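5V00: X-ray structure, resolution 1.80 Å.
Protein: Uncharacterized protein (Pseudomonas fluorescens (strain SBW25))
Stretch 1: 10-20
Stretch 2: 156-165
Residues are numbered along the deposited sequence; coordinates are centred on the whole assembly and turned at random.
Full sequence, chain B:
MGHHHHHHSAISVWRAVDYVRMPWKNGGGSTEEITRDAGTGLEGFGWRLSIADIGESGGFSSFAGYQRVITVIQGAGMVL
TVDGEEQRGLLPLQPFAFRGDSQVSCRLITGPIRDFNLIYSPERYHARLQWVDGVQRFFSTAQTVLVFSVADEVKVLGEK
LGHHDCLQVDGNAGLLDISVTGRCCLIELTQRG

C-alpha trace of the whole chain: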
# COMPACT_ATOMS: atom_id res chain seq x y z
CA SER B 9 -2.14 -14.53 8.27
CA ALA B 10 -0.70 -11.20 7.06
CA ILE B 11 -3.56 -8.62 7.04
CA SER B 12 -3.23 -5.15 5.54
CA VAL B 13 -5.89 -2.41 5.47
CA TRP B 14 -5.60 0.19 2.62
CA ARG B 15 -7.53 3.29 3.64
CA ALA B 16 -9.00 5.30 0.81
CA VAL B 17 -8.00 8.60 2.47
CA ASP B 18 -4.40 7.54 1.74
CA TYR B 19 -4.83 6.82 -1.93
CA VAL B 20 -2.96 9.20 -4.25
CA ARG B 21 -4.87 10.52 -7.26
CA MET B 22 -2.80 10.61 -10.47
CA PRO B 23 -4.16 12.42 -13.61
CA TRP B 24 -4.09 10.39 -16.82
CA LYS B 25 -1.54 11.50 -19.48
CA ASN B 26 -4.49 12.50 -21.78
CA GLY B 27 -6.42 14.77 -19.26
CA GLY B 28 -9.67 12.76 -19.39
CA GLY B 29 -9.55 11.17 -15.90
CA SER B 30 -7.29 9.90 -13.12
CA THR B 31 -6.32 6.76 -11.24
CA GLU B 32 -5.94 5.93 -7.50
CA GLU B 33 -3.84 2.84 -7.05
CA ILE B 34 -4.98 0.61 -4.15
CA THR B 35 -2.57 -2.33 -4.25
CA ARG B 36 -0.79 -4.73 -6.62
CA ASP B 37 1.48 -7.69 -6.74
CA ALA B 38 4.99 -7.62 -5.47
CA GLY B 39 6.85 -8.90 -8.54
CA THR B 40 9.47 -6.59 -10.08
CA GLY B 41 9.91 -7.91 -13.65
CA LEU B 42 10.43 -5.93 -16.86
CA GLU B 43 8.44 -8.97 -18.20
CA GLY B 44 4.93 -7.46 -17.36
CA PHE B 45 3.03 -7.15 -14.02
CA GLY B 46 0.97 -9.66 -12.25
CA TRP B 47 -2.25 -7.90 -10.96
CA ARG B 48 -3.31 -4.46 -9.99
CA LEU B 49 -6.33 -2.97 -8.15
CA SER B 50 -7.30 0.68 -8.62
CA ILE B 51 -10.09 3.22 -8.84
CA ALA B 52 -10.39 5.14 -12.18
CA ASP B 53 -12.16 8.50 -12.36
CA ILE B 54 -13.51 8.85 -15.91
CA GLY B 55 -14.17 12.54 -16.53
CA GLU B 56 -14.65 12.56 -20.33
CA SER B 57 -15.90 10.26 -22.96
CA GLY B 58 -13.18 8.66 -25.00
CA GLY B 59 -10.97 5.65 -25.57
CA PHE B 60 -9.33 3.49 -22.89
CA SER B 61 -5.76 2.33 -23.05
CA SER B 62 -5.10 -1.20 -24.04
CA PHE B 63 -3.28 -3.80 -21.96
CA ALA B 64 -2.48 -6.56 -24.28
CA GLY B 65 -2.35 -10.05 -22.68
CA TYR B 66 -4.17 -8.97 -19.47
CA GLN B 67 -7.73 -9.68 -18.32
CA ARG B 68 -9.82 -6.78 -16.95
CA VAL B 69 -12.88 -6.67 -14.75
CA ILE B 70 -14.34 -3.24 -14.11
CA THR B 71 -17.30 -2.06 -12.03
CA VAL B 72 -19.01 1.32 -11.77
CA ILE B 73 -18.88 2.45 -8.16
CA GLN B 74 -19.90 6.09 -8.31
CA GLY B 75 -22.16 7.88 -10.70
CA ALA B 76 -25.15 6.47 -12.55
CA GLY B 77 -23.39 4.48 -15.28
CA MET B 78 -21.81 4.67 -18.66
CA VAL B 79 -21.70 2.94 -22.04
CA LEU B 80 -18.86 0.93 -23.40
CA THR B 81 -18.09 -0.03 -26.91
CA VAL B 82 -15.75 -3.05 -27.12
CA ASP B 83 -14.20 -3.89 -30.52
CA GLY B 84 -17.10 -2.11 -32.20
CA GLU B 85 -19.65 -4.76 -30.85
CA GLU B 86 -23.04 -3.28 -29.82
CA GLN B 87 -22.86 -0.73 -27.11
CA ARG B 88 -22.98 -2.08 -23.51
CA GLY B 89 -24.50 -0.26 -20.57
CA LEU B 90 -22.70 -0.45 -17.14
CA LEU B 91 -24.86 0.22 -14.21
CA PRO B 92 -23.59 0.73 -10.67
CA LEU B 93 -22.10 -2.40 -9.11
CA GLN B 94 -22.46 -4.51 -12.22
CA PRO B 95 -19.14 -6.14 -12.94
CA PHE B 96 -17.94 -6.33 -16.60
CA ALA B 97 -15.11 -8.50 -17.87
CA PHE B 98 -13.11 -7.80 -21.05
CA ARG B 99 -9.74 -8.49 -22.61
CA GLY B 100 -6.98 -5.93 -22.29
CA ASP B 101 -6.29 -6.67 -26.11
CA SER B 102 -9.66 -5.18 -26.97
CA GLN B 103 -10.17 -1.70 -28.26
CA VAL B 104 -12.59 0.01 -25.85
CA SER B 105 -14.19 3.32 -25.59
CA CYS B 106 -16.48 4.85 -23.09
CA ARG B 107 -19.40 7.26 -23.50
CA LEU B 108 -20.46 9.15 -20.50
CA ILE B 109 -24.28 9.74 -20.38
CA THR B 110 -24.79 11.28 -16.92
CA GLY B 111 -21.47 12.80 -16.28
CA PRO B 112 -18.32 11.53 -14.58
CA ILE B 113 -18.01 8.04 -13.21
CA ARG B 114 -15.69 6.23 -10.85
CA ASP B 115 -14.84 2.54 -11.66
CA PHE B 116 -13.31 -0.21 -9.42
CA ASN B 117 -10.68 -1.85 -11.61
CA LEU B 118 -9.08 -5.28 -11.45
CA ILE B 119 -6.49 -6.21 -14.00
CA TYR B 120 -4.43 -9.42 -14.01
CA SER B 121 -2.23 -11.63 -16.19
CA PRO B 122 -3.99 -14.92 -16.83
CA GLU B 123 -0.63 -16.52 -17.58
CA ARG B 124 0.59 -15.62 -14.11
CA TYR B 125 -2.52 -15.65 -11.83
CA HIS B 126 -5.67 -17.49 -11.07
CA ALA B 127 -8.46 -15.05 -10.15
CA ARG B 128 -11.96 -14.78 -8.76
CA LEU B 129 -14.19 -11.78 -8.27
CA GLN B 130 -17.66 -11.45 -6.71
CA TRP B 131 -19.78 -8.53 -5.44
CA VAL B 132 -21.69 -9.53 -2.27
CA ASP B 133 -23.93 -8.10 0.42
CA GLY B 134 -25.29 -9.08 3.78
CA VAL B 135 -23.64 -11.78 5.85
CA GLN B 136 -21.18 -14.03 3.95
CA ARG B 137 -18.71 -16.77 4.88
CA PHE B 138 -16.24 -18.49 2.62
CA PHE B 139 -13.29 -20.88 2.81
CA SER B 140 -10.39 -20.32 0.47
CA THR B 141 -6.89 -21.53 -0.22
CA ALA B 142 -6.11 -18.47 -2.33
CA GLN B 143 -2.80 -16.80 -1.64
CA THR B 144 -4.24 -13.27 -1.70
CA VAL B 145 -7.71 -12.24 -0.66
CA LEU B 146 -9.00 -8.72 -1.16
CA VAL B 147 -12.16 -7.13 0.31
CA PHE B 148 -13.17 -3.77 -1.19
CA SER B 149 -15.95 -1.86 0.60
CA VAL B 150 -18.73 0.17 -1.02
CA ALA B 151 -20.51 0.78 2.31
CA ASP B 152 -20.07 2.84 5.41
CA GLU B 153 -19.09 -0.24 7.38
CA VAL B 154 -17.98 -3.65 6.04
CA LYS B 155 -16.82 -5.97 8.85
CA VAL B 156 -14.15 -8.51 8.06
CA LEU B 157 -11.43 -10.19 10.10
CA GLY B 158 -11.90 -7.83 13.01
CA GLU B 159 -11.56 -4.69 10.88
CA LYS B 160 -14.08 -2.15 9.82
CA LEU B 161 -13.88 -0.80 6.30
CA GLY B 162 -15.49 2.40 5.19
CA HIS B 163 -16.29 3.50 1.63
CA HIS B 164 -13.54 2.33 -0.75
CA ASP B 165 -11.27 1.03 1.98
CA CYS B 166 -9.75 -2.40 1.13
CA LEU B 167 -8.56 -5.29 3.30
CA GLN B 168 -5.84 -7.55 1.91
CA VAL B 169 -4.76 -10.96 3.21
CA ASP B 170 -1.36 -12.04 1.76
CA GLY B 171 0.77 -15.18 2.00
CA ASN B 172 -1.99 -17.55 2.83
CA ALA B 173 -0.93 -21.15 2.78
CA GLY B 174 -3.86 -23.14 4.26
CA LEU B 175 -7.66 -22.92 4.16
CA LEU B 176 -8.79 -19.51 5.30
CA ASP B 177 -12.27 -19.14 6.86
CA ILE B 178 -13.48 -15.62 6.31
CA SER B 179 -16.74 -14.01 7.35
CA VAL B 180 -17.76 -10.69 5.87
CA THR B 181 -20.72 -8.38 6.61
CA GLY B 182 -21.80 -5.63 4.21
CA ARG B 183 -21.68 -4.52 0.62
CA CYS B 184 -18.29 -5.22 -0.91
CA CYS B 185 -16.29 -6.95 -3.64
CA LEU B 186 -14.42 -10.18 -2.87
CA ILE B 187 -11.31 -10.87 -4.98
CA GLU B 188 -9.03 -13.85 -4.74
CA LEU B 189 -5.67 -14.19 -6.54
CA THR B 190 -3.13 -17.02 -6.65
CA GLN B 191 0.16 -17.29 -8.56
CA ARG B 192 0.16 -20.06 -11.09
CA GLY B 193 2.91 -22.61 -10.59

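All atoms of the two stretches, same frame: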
# COMPACT_ATOMS: atom_id res chain seq x y z
N ALA B 10 -1.18 -12.57 7.15
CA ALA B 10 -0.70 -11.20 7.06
C ALA B 10 -1.87 -10.31 6.56
O ALA B 10 -2.25 -10.48 5.38
CB ALA B 10 0.39 -11.15 6.11
N ILE B 11 -2.43 -9.47 7.41
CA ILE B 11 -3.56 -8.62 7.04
C ILE B 11 -3.11 -7.21 6.88
O ILE B 11 -2.37 -6.69 7.76
CB ILE B 11 -4.67 -8.70 8.11
CG1 ILE B 11 -5.22 -10.15 8.16
CG2 ILE B 11 -5.80 -7.71 7.83
CD1 ILE B 11 -5.99 -10.43 9.47
N SER B 12 -3.48 -6.58 5.78
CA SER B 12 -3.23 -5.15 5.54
C SER B 12 -4.55 -4.44 5.31
O SER B 12 -5.46 -5.02 4.76
CB SER B 12 -2.36 -5.02 4.31
OG SER B 12 -1.07 -5.52 4.51
N VAL B 13 -4.70 -3.19 5.74
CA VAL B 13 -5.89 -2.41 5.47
C VAL B 13 -5.42 -1.15 4.70
O VAL B 13 -4.54 -0.40 5.19
CB VAL B 13 -6.72 -2.02 6.70
CG1 VAL B 13 -7.94 -1.20 6.32
CG2 VAL B 13 -7.08 -3.27 7.51
N TRP B 14 -5.92 -0.96 3.47
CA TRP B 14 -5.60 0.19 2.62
C TRP B 14 -6.76 1.15 2.86
O TRP B 14 -7.97 0.83 2.55
CB TRP B 14 -5.50 -0.24 1.14
CG TRP B 14 -4.63 -1.41 0.87
CD1 TRP B 14 -4.97 -2.67 0.46
CD2 TRP B 14 -3.24 -1.46 1.12
NE1 TRP B 14 -3.88 -3.47 0.36
CE2 TRP B 14 -2.80 -2.76 0.81
CE3 TRP B 14 -2.35 -0.56 1.69
CZ2 TRP B 14 -1.49 -3.18 0.99
CZ3 TRP B 14 -1.03 -0.98 1.87
CH2 TRP B 14 -0.62 -2.29 1.52
N ARG B 15 -6.48 2.33 3.41
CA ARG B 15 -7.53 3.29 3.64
C ARG B 15 -7.63 4.26 2.47
O ARG B 15 -6.63 4.79 1.97
CB ARG B 15 -7.40 4.06 4.94
CG ARG B 15 -7.35 3.24 6.20
CD ARG B 15 -8.75 2.60 6.47
NE ARG B 15 -8.69 1.88 7.68
CZ ARG B 15 -9.75 1.24 8.23
NH1 ARG B 15 -10.93 1.35 7.62
NH2 ARG B 15 -9.59 0.50 9.28
N ALA B 16 -8.83 4.52 2.03
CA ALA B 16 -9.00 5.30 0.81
C ALA B 16 -8.50 6.76 0.99
O ALA B 16 -8.09 7.44 0.02
CB ALA B 16 -10.49 5.33 0.37
N VAL B 17 -8.57 7.23 2.19
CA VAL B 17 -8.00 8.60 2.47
C VAL B 17 -6.53 8.69 2.15
O VAL B 17 -6.06 9.81 1.79
CB VAL B 17 -8.34 9.19 3.85
CG1 VAL B 17 -9.79 9.36 4.02
CG2 VAL B 17 -7.85 8.39 4.95
N ASP B 18 -5.79 7.58 2.13
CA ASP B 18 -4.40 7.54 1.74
C ASP B 18 -4.10 7.34 0.29
O ASP B 18 -2.93 7.37 -0.14
CB ASP B 18 -3.67 6.48 2.58
CG ASP B 18 -3.80 6.75 4.07
OD1 ASP B 18 -3.63 7.93 4.54
OD2 ASP B 18 -4.06 5.80 4.87
N TYR B 19 -5.13 7.08 -0.54
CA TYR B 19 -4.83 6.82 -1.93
C TYR B 19 -4.40 8.17 -2.60
O TYR B 19 -4.88 9.18 -2.19
CB TYR B 19 -6.07 6.31 -2.73
CG TYR B 19 -6.71 5.05 -2.21
CD1 TYR B 19 -6.02 4.13 -1.43
CD2 TYR B 19 -8.05 4.73 -2.61
CE1 TYR B 19 -6.67 2.94 -1.02
CE2 TYR B 19 -8.67 3.59 -2.17
CZ TYR B 19 -7.97 2.69 -1.35
OH TYR B 19 -8.57 1.53 -0.88
N VAL B 20 -3.48 8.05 -3.54
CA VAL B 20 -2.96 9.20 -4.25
C VAL B 20 -3.60 9.22 -5.67
O VAL B 20 -3.44 8.28 -6.41
CB VAL B 20 -1.47 9.07 -4.38
CG1 VAL B 20 -0.87 10.21 -5.20
CG2 VAL B 20 -0.87 9.15 -2.93
N VAL B 156 -14.89 -7.38 8.56
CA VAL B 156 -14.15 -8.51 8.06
C VAL B 156 -12.86 -8.64 8.84
O VAL B 156 -12.10 -7.67 9.00
CB VAL B 156 -13.88 -8.44 6.54
CG1 VAL B 156 -13.28 -7.09 6.14
CG2 VAL B 156 -13.06 -9.63 6.07
N LEU B 157 -12.65 -9.84 9.39
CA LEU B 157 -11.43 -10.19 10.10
C LEU B 157 -11.07 -9.22 11.21
O LEU B 157 -9.92 -8.90 11.40
CB LEU B 157 -10.29 -10.39 9.12
CG LEU B 157 -10.37 -11.63 8.25
CD1 LEU B 157 -9.50 -11.63 7.03
CD2 LEU B 157 -10.16 -12.91 9.10
N GLY B 158 -12.06 -8.72 11.91
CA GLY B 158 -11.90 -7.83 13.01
C GLY B 158 -11.69 -6.39 12.67
O GLY B 158 -11.51 -5.58 13.57
N GLU B 159 -11.74 -6.04 11.36
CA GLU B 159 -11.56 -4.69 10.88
C GLU B 159 -12.89 -4.17 10.38
O GLU B 159 -13.86 -4.94 10.11
CB GLU B 159 -10.51 -4.67 9.79
CG GLU B 159 -9.17 -5.20 10.17
CD GLU B 159 -8.47 -4.45 11.32
OE1 GLU B 159 -8.82 -3.33 11.62
OE2 GLU B 159 -7.56 -5.10 11.88
N LYS B 160 -12.96 -2.86 10.32
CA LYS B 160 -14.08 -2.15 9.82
C LYS B 160 -13.65 -1.25 8.67
O LYS B 160 -12.84 -0.31 8.82
CB LYS B 160 -14.72 -1.30 10.92
CG LYS B 160 -15.33 -2.15 12.03
CD LYS B 160 -16.03 -1.24 13.04
CE LYS B 160 -16.75 -2.11 14.07
NZ LYS B 160 -17.44 -1.28 15.09
N LEU B 161 -14.20 -1.51 7.50
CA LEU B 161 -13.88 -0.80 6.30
C LEU B 161 -14.97 0.17 5.93
O LEU B 161 -16.15 -0.20 5.78
CB LEU B 161 -13.73 -1.79 5.16
CG LEU B 161 -12.85 -3.00 5.37
CD1 LEU B 161 -12.85 -3.81 4.08
CD2 LEU B 161 -11.44 -2.48 5.63
N GLY B 162 -14.61 1.44 5.73
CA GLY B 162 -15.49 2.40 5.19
C GLY B 162 -15.47 2.44 3.70
O GLY B 162 -14.87 1.54 3.05
N HIS B 163 -16.16 3.44 3.09
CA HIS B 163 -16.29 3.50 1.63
C HIS B 163 -14.96 3.50 0.92
O HIS B 163 -14.10 4.38 1.19
CB HIS B 163 -17.09 4.74 1.12
CG HIS B 163 -18.55 4.58 1.17
ND1 HIS B 163 -19.28 4.12 0.10
CD2 HIS B 163 -19.43 4.77 2.18
CE1 HIS B 163 -20.56 4.08 0.44
NE2 HIS B 163 -20.68 4.42 1.70
N HIS B 164 -14.70 2.50 0.12
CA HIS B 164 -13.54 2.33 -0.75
C HIS B 164 -12.25 1.98 -0.03
O HIS B 164 -11.22 1.88 -0.68
CB HIS B 164 -13.30 3.51 -1.68
CG HIS B 164 -14.53 3.90 -2.43
ND1 HIS B 164 -14.63 5.11 -3.10
CD2 HIS B 164 -15.70 3.24 -2.64
CE1 HIS B 164 -15.81 5.16 -3.70
NE2 HIS B 164 -16.48 4.04 -3.45
N ASP B 165 -12.38 1.63 1.25
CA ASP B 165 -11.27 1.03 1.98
C ASP B 165 -11.17 -0.44 1.53
O ASP B 165 -12.19 -1.03 1.07
CB ASP B 165 -11.52 1.08 3.49
CG ASP B 165 -11.50 2.48 4.10
OD1 ASP B 165 -10.96 3.44 3.48
OD2 ASP B 165 -12.03 2.61 5.23
O HOH W 1 -10.66 -1.43 11.25
O HOH W 2 -10.43 6.02 4.23

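The contact between residues 10-20 and 156-165 is organised around Arg15 and Asp165, whose CA atoms lie 4.7 Å apart and whose polar atoms are almost completely paired. Asp165 uses both carboxylate oxygens. OD2 forms a salt bridge with Arg15, the NH1-OD2 distance being 2.9 Å, and also accepts a hydrogen bond from the backbone of its own stretch, Gly162 N to Asp165 OD2 at 2.9 Å. OD1 takes the amide of the next residue in the first stretch: Ala16 N lies 2.8 Å from Asp165 OD1, with a nearly linear N-H...O angle of 174°. Water 2 donates a further hydrogen bond to OD1 (water O to Asp165 OD1, 2.7 Å) and accepts one from Val17 N at 3.0 Å, so a single carboxylate serves the amides of Ala16 and, through water, Val17 at the start of the 3-10 segment.

The guanidinium of Arg15 is equally well used. Besides the salt bridge, NH1 donates to the carbonyl of Lys160 (Arg15 NH1 to Lys160 O, 2.8 Å, 163°), and both acceptors lie near the guanidinium plane, at its edge, where the N-H bonds point. NH2 makes a weak bond to the same carbonyl, Arg15 NH2 to Lys160 O at 3.4 Å. Its better partner here is water 1, which accepts from Arg15 NH2 at 3.0 Å and from Lys160 N at 2.9 Å while donating to Glu159 OE1 at 2.7 Å. The direct separation of Arg15 NH2 and Glu159 OE1, 4.6 Å, is beyond a salt bridge; the water links the two charges instead. Arg15 NE is satisfied elsewhere in the structure.

Tyr19 provides the remaining direct hydrogen bond across the contact. Its hydroxyl donates to the carbonyl of His164, Tyr19 OH to His164 O at 2.7 Å, with the oxygen near the plane of the ring. The methyl of Ala16 packs against the same residue, with Ala16 CB 3.9 Å from His164 CB. The type II turn from Gly162 to Asp165, with its Asp165 N to Gly162 O bond of 3.1 Å, places this carbonyl and the Asp165 carboxylate in one short segment. Beside them, Asp165 CA approaches Trp14 O at 3.4 Å in a CA-H...O contact.

Toward the start of the first stretch the contact becomes apolar and looser. Val13 CG1 meets Leu161 CD2 at 3.8 Å, and Val13 CG2 lies 3.9 Å from the aliphatic Glu159 CG. Farther out, Ile11 CD1 reaches Leu157 CB at 4.3 Å, within the type I' turn.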